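Local coordinates for protein-glutamine gamma-glutamyltransferase (Pagrus major, PDB 1G0D), which probably cross-links proteins in a calcium-dependent reaction, joining peptide-bound glutamine to the amino group of lysine or of other primary amines, at residues 187-190 with 191-194; 594-597 with 598-601; 251-254 with 255-259. All coordinates share one frame; numbering follows the deposited sequence.

Contact 1. Residues 187-190 with 191-194; sequences ICFE and VLDN
The Asn194 side chain, its CG anti to its own carbonyl carbon (chi1 -75°), turns back over the preceding turn toward Glu190, whose extended chain leaves the backbone with CG anti to N (chi1 -158°); the two side chains thus run side by side. Asn194 ND2 donates to Glu190 O at 2.6 Å, from above the carbonyl plane rather than along a lone pair. The same oxygen takes a weak second bond from Asn194 N at 3.1 Å. Water 1 bridges the two side chains, giving a proton to Glu190 OE1 (2.6 Å) and accepting one from Asn194 ND2. This is the C-terminal end of helix 184-193: Asn194 is the first residue to depart from helical geometry, and its amide occupies a carbonyl of the last turn. Glu190 OE2 is hydrogen-bonded to Ser260 OG, and Asn194 OD1 to Arg229 NH1. Without the amide, as with an alanine here, Glu190 O would probably lose its short side-chain bond and water 1 its link to residue 194. One residue earlier, Asp193 N bonds to Phe189 O at 3.0 Å, while the Asp193 carboxylate lies close to that oxygen, acceptor against acceptor; salt bridges of OD2 to Arg209 and OD1 to Lys64 probably compensate the carboxylate's closeness to that carbonyl. Leu192 CD1 approaches Phe189 CD2 obliquely at 4.1 Å.

Contact 2. Residues 594-597 with 598-601; sequences KAVV and WEPL
Val596 and Glu599 are the end residues of a type II beta turn that reverses the chain in the C-terminal immunoglobulin-like domain. Its closing bond, Glu599 N to Val596 O, is weak at 3.1 Å. Beyond the backbone, the two end residues lay their side chains alongside one another, pointing the same way. Glu599 bends at chi2 (105°), which folds its carboxylate back against the valine, and OE2 comes to 3.3 Å from Val596 CG1. This is a polar group resting on a methyl, with no bond between them; the ammonium of Lys594 is not in contact with the carboxylate either. The turn's two central residues meet by a CH-pi contact: Val597 CG1 sits over one face of the Trp598 indole, 4.0 Å from the centroid of the five-membered ring and 18° off its normal. Trp598 itself has left-handed helical backbone angles, as the third position of a type II turn requires. Water 2 bridges the two arms behind the turn, accepting from Val596 N at 3.2 Å and donating to Glu599 O at 2.7 Å, and further back Leu601 CD2 touches Ala595 CB at 3.7 Å. Both arms have further backbone partners. Ala595 and Val597 bond to His682 of strand 673-682, and the short, weakly bonded strand 595-596 lies outermost in that sheet, beside 673-682. The other arm differs: Trp598 bonds to Pro653 and Leu601 to Phe651. Leu601 O also accepts a hydrogen bond from the hydroxyl OG of Ser650.

Contact 3. Residues 251-254 with 255-259; sequences GSVP and ILQQW
Pro254, Ile255 and Val253 carry most of this contact in the first turn of helix 253-261. Pro254 has no N-H to give, which costs little where the backbone nitrogens have no preceding turn to bond to. Its ring lies against the start of the next residue, and its carbonyl serves the turn above: Gln258 N reaches Pro254 O at 3.2 Å from well above the carbonyl plane (42° out of it), with Gln258 CB also close to that oxygen. Val253 uses both its backbone and its side chain on Gln257. Val253 O accepts Gln257 N in a nearly straight bond of 2.9 Å, and Val253 CG1 lies beside Gln257 CG at 3.7 Å. A bend at chi2 of Gln257 (-72°) brings the amide alongside the valine, NE2 4.0 Å from Val253 CG1; the same NE2 makes a weak bond to Asp182 O. Ile255 CD1 reaches back to 4.0 Å from Gly251 O, and the N-H of Ile255 shares Ser252 O with that of Leu256. Of these two bonds the first is weak, while Leu256 N meets the oxygen at 3.2 Å, nearly along the C=O axis. Ser252 OG is hydrogen-bonded to Trp175 NE1, and the Ile255 side chain packs on Val274 and Val278. The helix start thus lies against helix 272-286, which opens with the catalytic Cys272, and is linked to strand 169-176 through Ser252, while Gln257 and Trp259 touch helix 184-193.

How the contacts relate
Contact 1 is buried and contact 3 partly so, both on helices; contact 2 lies at the surface of a different domain. Contacts 1 and 3 touch: Trp259 of contact 3 lays its ring against contact 1, with CZ3 3.6 Å from Ile187 CG2 and CH2 3.6 Å from Val191 CA, so helices 184-193 and 253-261 pack directly. Both also lean on helix 272-286. They show opposite helix ends: contact 1 finishes with a side-chain amide and a bridging water, whereas contact 3 has a proline in the first turn and backbone bonds over aliphatic groups. Contact 2, with nearest atoms about 14 Å from contact 3, relies on a weak turn bond, a water bridge and an aromatic face.

Contact 1. Residues 187-190 with 191-194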
ATOM      1  N   ILE A 187      18.209   0.142   1.751  1.00 15.38           N
ATOM      2  CA  ILE A 187      17.444   1.357   2.029  1.00 14.36           C
ATOM      3  C   ILE A 187      16.371   1.072   3.087  1.00 17.67           C
ATOM      4  O   ILE A 187      15.997   1.951   3.865  1.00 24.03           O
ATOM      5  CB  ILE A 187      16.706   1.889   0.790  1.00  9.41           C
ATOM      6  CG1 ILE A 187      17.689   2.297  -0.309  1.00 11.00           C
ATOM      7  CG2 ILE A 187      15.921   3.095   1.180  1.00  9.31           C
ATOM      8  CD1 ILE A 187      17.097   2.348  -1.702  1.00  2.00           C
ATOM      9  N   CYS A 188      15.849  -0.150   3.107  1.00 18.39           N
ATOM     10  CA  CYS A 188      14.843  -0.489   4.089  1.00 14.13           C
ATOM     11  C   CYS A 188      15.452  -0.328   5.473  1.00 13.91           C
ATOM     12  O   CYS A 188      14.824   0.297   6.307  1.00 21.91           O
ATOM     13  CB  CYS A 188      14.328  -1.901   3.865  1.00 12.24           C
ATOM     14  SG  CYS A 188      13.209  -2.014   2.473  1.00 13.90           S
ATOM     15  N   PHE A 189      16.660  -0.859   5.716  1.00 14.17           N
ATOM     16  CA  PHE A 189      17.349  -0.710   7.022  1.00 12.57           C
ATOM     17  C   PHE A 189      17.754   0.739   7.274  1.00 13.96           C
ATOM     18  O   PHE A 189      17.973   1.125   8.409  1.00 14.92           O
ATOM     19  CB  PHE A 189      18.612  -1.585   7.118  1.00 11.99           C
ATOM     20  CG  PHE A 189      18.321  -3.046   7.373  1.00 11.71           C
ATOM     21  CD1 PHE A 189      18.569  -4.001   6.387  1.00 11.20           C
ATOM     22  CD2 PHE A 189      17.694  -3.449   8.547  1.00 11.02           C
ATOM     23  CE1 PHE A 189      18.183  -5.333   6.563  1.00 15.00           C
ATOM     24  CE2 PHE A 189      17.306  -4.780   8.732  1.00 13.78           C
ATOM     25  CZ  PHE A 189      17.545  -5.725   7.738  1.00  8.84           C
ATOM     26  N   GLU A 190      17.844   1.537   6.211  1.00 15.71           N
ATOM     27  CA  GLU A 190      18.182   2.959   6.317  1.00 14.24           C
ATOM     28  C   GLU A 190      16.972   3.738   6.858  1.00 16.95           C
ATOM     29  O   GLU A 190      17.094   4.722   7.591  1.00 15.70           O
ATOM     30  CB  GLU A 190      18.545   3.491   4.936  1.00 14.81           C
ATOM     31  CG  GLU A 190      19.392   4.730   4.996  1.00 18.32           C
ATOM     32  CD  GLU A 190      19.632   5.379   3.647  1.00 22.33           C
ATOM     33  OE1 GLU A 190      20.261   6.451   3.666  1.00 25.57           O
ATOM     34  OE2 GLU A 190      19.208   4.857   2.587  1.00 22.82           O
ATOM     35  N   VAL A 191      15.785   3.309   6.459  1.00 17.75           N
ATOM     36  CA  VAL A 191      14.566   3.932   6.937  1.00 15.45           C
ATOM     37  C   VAL A 191      14.487   3.653   8.445  1.00 18.93           C
ATOM     38  O   VAL A 191      14.054   4.490   9.223  1.00 20.22           O
ATOM     39  CB  VAL A 191      13.315   3.312   6.251  1.00 13.35           C
ATOM     40  CG1 VAL A 191      12.043   3.883   6.860  1.00 13.20           C
ATOM     41  CG2 VAL A 191      13.348   3.592   4.750  1.00  9.70           C
ATOM     42  N   LEU A 192      14.931   2.473   8.866  1.00 19.76           N
ATOM     43  CA  LEU A 192      14.862   2.129  10.278  1.00 16.96           C
ATOM     44  C   LEU A 192      15.931   2.924  11.023  1.00 21.24           C
ATOM     45  O   LEU A 192      15.755   3.293  12.192  1.00 23.77           O
ATOM     46  CB  LEU A 192      15.089   0.615  10.463  1.00 19.51           C
ATOM     47  CG  LEU A 192      13.938  -0.416  10.283  1.00 20.04           C
ATOM     48  CD1 LEU A 192      14.452  -1.850  10.442  1.00 11.57           C
ATOM     49  CD2 LEU A 192      12.828  -0.140  11.307  1.00 15.66           C
ATOM     50  N   ASP A 193      17.035   3.221  10.334  1.00 21.43           N
ATOM     51  CA  ASP A 193      18.163   3.947  10.942  1.00 19.89           C
ATOM     52  C   ASP A 193      17.991   5.448  11.092  1.00 17.61           C
ATOM     53  O   ASP A 193      18.732   6.085  11.834  1.00 19.12           O
ATOM     54  CB  ASP A 193      19.447   3.713  10.142  1.00 18.68           C
ATOM     55  CG  ASP A 193      19.975   2.286  10.251  1.00 20.88           C
ATOM     56  OD1 ASP A 193      20.878   1.928   9.459  1.00 19.33           O
ATOM     57  OD2 ASP A 193      19.494   1.521  11.117  1.00 25.94           O
ATOM     58  N   ASN A 194      17.018   6.002  10.387  1.00 18.53           N
ATOM     59  CA  ASN A 194      16.770   7.438  10.409  1.00 18.46           C
ATOM     60  C   ASN A 194      15.534   7.820  11.179  1.00 19.72           C
ATOM     61  O   ASN A 194      15.054   8.964  11.097  1.00 22.89           O
ATOM     62  CB  ASN A 194      16.652   7.950   8.981  1.00 15.92           C
ATOM     63  CG  ASN A 194      17.983   8.025   8.310  1.00 18.21           C
ATOM     64  OD1 ASN A 194      18.729   8.951   8.557  1.00 24.63           O
ATOM     65  ND2 ASN A 194      18.307   7.046   7.476  1.00 15.91           N
TER
HETATM   66  O   HOH W   1      20.872   7.400   6.012  1.00 28.47           O

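Contact 2. Residues 594-597 with 598-601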
ATOM      1  N   LYS A 594      10.235 -14.091 -28.051  1.00 46.93           N
ATOM      2  CA  LYS A 594      10.778 -14.671 -26.811  1.00 43.77           C
ATOM      3  C   LYS A 594      11.766 -13.766 -26.043  1.00 39.64           C
ATOM      4  O   LYS A 594      12.714 -13.220 -26.609  1.00 38.97           O
ATOM      5  CB  LYS A 594      11.450 -16.010 -27.131  1.00 46.94           C
ATOM      6  CG  LYS A 594      12.029 -16.729 -25.923  1.00 50.09           C
ATOM      7  CD  LYS A 594      11.718 -18.218 -25.985  1.00 54.39           C
ATOM      8  CE  LYS A 594      12.795 -19.063 -25.294  1.00 57.63           C
ATOM      9  NZ  LYS A 594      14.145 -19.043 -25.966  1.00 58.16           N
ATOM     10  N   ALA A 595      11.538 -13.624 -24.743  1.00 34.05           N
ATOM     11  CA  ALA A 595      12.386 -12.788 -23.917  1.00 28.50           C
ATOM     12  C   ALA A 595      13.360 -13.671 -23.203  1.00 27.13           C
ATOM     13  O   ALA A 595      12.983 -14.724 -22.707  1.00 26.12           O
ATOM     14  CB  ALA A 595      11.558 -12.033 -22.914  1.00 29.75           C
ATOM     15  N   VAL A 596      14.614 -13.226 -23.144  1.00 25.84           N
ATOM     16  CA  VAL A 596      15.683 -13.966 -22.495  1.00 26.47           C
ATOM     17  C   VAL A 596      16.529 -13.048 -21.641  1.00 26.58           C
ATOM     18  O   VAL A 596      16.802 -11.947 -22.085  1.00 24.79           O
ATOM     19  CB  VAL A 596      16.598 -14.578 -23.541  1.00 24.68           C
ATOM     20  CG1 VAL A 596      17.853 -15.148 -22.853  1.00 21.39           C
ATOM     21  CG2 VAL A 596      15.829 -15.638 -24.302  1.00 24.21           C
ATOM     22  N   VAL A 597      16.945 -13.503 -20.446  1.00 28.32           N
ATOM     23  CA  VAL A 597      17.760 -12.691 -19.524  1.00 29.16           C
ATOM     24  C   VAL A 597      19.014 -12.167 -20.177  1.00 33.74           C
ATOM     25  O   VAL A 597      19.697 -12.904 -20.906  1.00 37.68           O
ATOM     26  CB  VAL A 597      18.239 -13.459 -18.291  1.00 27.52           C
ATOM     27  CG1 VAL A 597      18.146 -12.557 -17.068  1.00 28.38           C
ATOM     28  CG2 VAL A 597      17.448 -14.715 -18.115  1.00 29.74           C
ATOM     29  N   TRP A 598      19.314 -10.897 -19.903  1.00 34.46           N
ATOM     30  CA  TRP A 598      20.486 -10.238 -20.455  1.00 35.65           C
ATOM     31  C   TRP A 598      20.540 -10.228 -21.967  1.00 34.82           C
ATOM     32  O   TRP A 598      21.610 -10.097 -22.536  1.00 38.48           O
ATOM     33  CB  TRP A 598      21.721 -10.911 -19.931  1.00 37.20           C
ATOM     34  CG  TRP A 598      21.736 -10.915 -18.469  1.00 44.68           C
ATOM     35  CD1 TRP A 598      21.910 -11.988 -17.664  1.00 47.02           C
ATOM     36  CD2 TRP A 598      21.656  -9.772 -17.608  1.00 49.06           C
ATOM     37  NE1 TRP A 598      21.952 -11.595 -16.348  1.00 50.13           N
ATOM     38  CE2 TRP A 598      21.799 -10.240 -16.282  1.00 49.46           C
ATOM     39  CE3 TRP A 598      21.480  -8.401 -17.828  1.00 54.06           C
ATOM     40  CZ2 TRP A 598      21.775  -9.384 -15.173  1.00 50.29           C
ATOM     41  CZ3 TRP A 598      21.454  -7.544 -16.720  1.00 57.42           C
ATOM     42  CH2 TRP A 598      21.603  -8.046 -15.408  1.00 55.54           C
ATOM     43  N   GLU A 599      19.384 -10.389 -22.598  1.00 32.38           N
ATOM     44  CA  GLU A 599      19.252 -10.397 -24.042  1.00 34.51           C
ATOM     45  C   GLU A 599      18.392  -9.177 -24.389  1.00 36.64           C
ATOM     46  O   GLU A 599      17.241  -9.043 -23.941  1.00 36.66           O
ATOM     47  CB  GLU A 599      18.520 -11.671 -24.481  1.00 43.31           C
ATOM     48  CG  GLU A 599      19.014 -12.355 -25.737  1.00 48.68           C
ATOM     49  CD  GLU A 599      19.791 -13.613 -25.415  1.00 55.97           C
ATOM     50  OE1 GLU A 599      20.880 -13.492 -24.803  1.00 60.79           O
ATOM     51  OE2 GLU A 599      19.320 -14.719 -25.770  1.00 58.72           O
ATOM     52  N   PRO A 600      18.956  -8.247 -25.162  1.00 35.13           N
ATOM     53  CA  PRO A 600      18.277  -7.027 -25.588  1.00 33.13           C
ATOM     54  C   PRO A 600      16.946  -7.237 -26.273  1.00 31.38           C
ATOM     55  O   PRO A 600      16.862  -7.980 -27.247  1.00 29.80           O
ATOM     56  CB  PRO A 600      19.292  -6.382 -26.523  1.00 36.66           C
ATOM     57  CG  PRO A 600      20.620  -6.850 -25.985  1.00 35.93           C
ATOM     58  CD  PRO A 600      20.354  -8.278 -25.622  1.00 37.37           C
ATOM     59  N   LEU A 601      15.905  -6.561 -25.777  1.00 29.37           N
ATOM     60  CA  LEU A 601      14.577  -6.669 -26.392  1.00 27.71           C
ATOM     61  C   LEU A 601      13.936  -5.290 -26.520  1.00 29.25           C
ATOM     62  O   LEU A 601      14.404  -4.322 -25.892  1.00 30.51           O
ATOM     63  CB  LEU A 601      13.641  -7.591 -25.594  1.00 26.76           C
ATOM     64  CG  LEU A 601      13.559  -7.477 -24.081  1.00 21.57           C
ATOM     65  CD1 LEU A 601      12.983  -6.138 -23.692  1.00 13.76           C
ATOM     66  CD2 LEU A 601      12.703  -8.600 -23.555  1.00 19.38           C
TER
HETATM   67  O   HOH W   2      15.196 -10.555 -24.727  1.00 31.20           O

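Contact 3. Residues 251-254 with 255-259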
ATOM      1  N   GLY A 251       5.381   2.296  -9.162  1.00 15.67           N
ATOM      2  CA  GLY A 251       6.140   1.439  -8.267  1.00 14.99           C
ATOM      3  C   GLY A 251       6.846   2.116  -7.100  1.00 15.24           C
ATOM      4  O   GLY A 251       7.040   3.324  -7.094  1.00 15.91           O
ATOM      5  N   SER A 252       7.294   1.316  -6.134  1.00 14.54           N
ATOM      6  CA  SER A 252       7.941   1.857  -4.944  1.00 13.80           C
ATOM      7  C   SER A 252       9.426   2.099  -4.987  1.00 15.30           C
ATOM      8  O   SER A 252       9.924   2.940  -4.257  1.00 19.77           O
ATOM      9  CB  SER A 252       7.637   0.963  -3.746  1.00 11.54           C
ATOM     10  OG  SER A 252       6.254   0.605  -3.735  1.00 16.92           O
ATOM     11  N   VAL A 253      10.151   1.383  -5.831  1.00 19.46           N
ATOM     12  CA  VAL A 253      11.606   1.557  -5.889  1.00 18.23           C
ATOM     13  C   VAL A 253      12.114   2.979  -6.266  1.00 16.62           C
ATOM     14  O   VAL A 253      13.131   3.434  -5.746  1.00 19.81           O
ATOM     15  CB  VAL A 253      12.228   0.527  -6.863  1.00 17.97           C
ATOM     16  CG1 VAL A 253      13.718   0.742  -6.949  1.00 16.32           C
ATOM     17  CG2 VAL A 253      11.924  -0.876  -6.404  1.00 13.60           C
ATOM     18  N   PRO A 254      11.457   3.671  -7.211  1.00 15.30           N
ATOM     19  CA  PRO A 254      11.945   5.019  -7.553  1.00 14.05           C
ATOM     20  C   PRO A 254      11.813   6.039  -6.431  1.00 13.68           C
ATOM     21  O   PRO A 254      12.614   6.954  -6.308  1.00 17.24           O
ATOM     22  CB  PRO A 254      11.129   5.392  -8.788  1.00 14.79           C
ATOM     23  CG  PRO A 254      10.630   4.086  -9.332  1.00 13.82           C
ATOM     24  CD  PRO A 254      10.345   3.279  -8.090  1.00 15.97           C
ATOM     25  N   ILE A 255      10.793   5.875  -5.605  1.00 14.66           N
ATOM     26  CA  ILE A 255      10.581   6.751  -4.463  1.00 12.85           C
ATOM     27  C   ILE A 255      11.683   6.483  -3.427  1.00 15.04           C
ATOM     28  O   ILE A 255      12.270   7.414  -2.878  1.00 14.93           O
ATOM     29  CB  ILE A 255       9.236   6.455  -3.801  1.00 11.26           C
ATOM     30  CG1 ILE A 255       8.107   6.901  -4.709  1.00  7.49           C
ATOM     31  CG2 ILE A 255       9.180   7.086  -2.466  1.00  8.74           C
ATOM     32  CD1 ILE A 255       6.805   6.241  -4.376  1.00  7.12           C
ATOM     33  N   LEU A 256      11.944   5.199  -3.152  1.00 18.92           N
ATOM     34  CA  LEU A 256      12.975   4.814  -2.186  1.00 17.94           C
ATOM     35  C   LEU A 256      14.387   5.198  -2.648  1.00 17.81           C
ATOM     36  O   LEU A 256      15.170   5.737  -1.869  1.00 15.41           O
ATOM     37  CB  LEU A 256      12.904   3.310  -1.884  1.00 19.39           C
ATOM     38  CG  LEU A 256      11.626   2.765  -1.210  1.00 20.68           C
ATOM     39  CD1 LEU A 256      11.671   1.232  -1.122  1.00 14.36           C
ATOM     40  CD2 LEU A 256      11.497   3.332   0.186  1.00 18.54           C
ATOM     41  N   GLN A 257      14.728   4.958  -3.908  1.00 18.99           N
ATOM     42  CA  GLN A 257      16.070   5.325  -4.334  1.00 22.19           C
ATOM     43  C   GLN A 257      16.234   6.849  -4.254  1.00 25.47           C
ATOM     44  O   GLN A 257      17.295   7.343  -3.867  1.00 26.17           O
ATOM     45  CB  GLN A 257      16.370   4.813  -5.754  1.00 26.20           C
ATOM     46  CG  GLN A 257      16.272   3.288  -5.964  1.00 36.01           C
ATOM     47  CD  GLN A 257      17.426   2.452  -5.324  1.00 47.12           C
ATOM     48  OE1 GLN A 257      18.259   2.973  -4.571  1.00 52.94           O
ATOM     49  NE2 GLN A 257      17.464   1.145  -5.631  1.00 47.82           N
ATOM     50  N   GLN A 258      15.175   7.586  -4.584  1.00 26.00           N
ATOM     51  CA  GLN A 258      15.195   9.054  -4.553  1.00 24.87           C
ATOM     52  C   GLN A 258      15.373   9.600  -3.135  1.00 24.49           C
ATOM     53  O   GLN A 258      16.158  10.512  -2.915  1.00 26.84           O
ATOM     54  CB  GLN A 258      13.901   9.585  -5.157  1.00 27.20           C
ATOM     55  CG  GLN A 258      13.903  11.068  -5.437  1.00 36.01           C
ATOM     56  CD  GLN A 258      12.645  11.560  -6.190  1.00 41.91           C
ATOM     57  OE1 GLN A 258      12.001  12.530  -5.752  1.00 39.27           O
ATOM     58  NE2 GLN A 258      12.301  10.901  -7.323  1.00 38.55           N
ATOM     59  N   TRP A 259      14.616   9.043  -2.188  1.00 22.51           N
ATOM     60  CA  TRP A 259      14.688   9.400  -0.769  1.00 19.63           C
ATOM     61  C   TRP A 259      16.126   9.193  -0.208  1.00 22.72           C
ATOM     62  O   TRP A 259      16.678  10.037   0.496  1.00 24.29           O
ATOM     63  CB  TRP A 259      13.709   8.510   0.009  1.00 15.57           C
ATOM     64  CG  TRP A 259      13.824   8.629   1.490  1.00 15.11           C
ATOM     65  CD1 TRP A 259      13.247   9.587   2.275  1.00 18.51           C
ATOM     66  CD2 TRP A 259      14.532   7.745   2.391  1.00 19.55           C
ATOM     67  NE1 TRP A 259      13.545   9.361   3.609  1.00 21.95           N
ATOM     68  CE2 TRP A 259      14.330   8.242   3.708  1.00 18.99           C
ATOM     69  CE3 TRP A 259      15.308   6.590   2.214  1.00 17.11           C
ATOM     70  CZ2 TRP A 259      14.879   7.620   4.834  1.00 13.15           C
ATOM     71  CZ3 TRP A 259      15.851   5.970   3.340  1.00 15.43           C
ATOM     72  CH2 TRP A 259      15.629   6.489   4.633  1.00 19.36           C
TER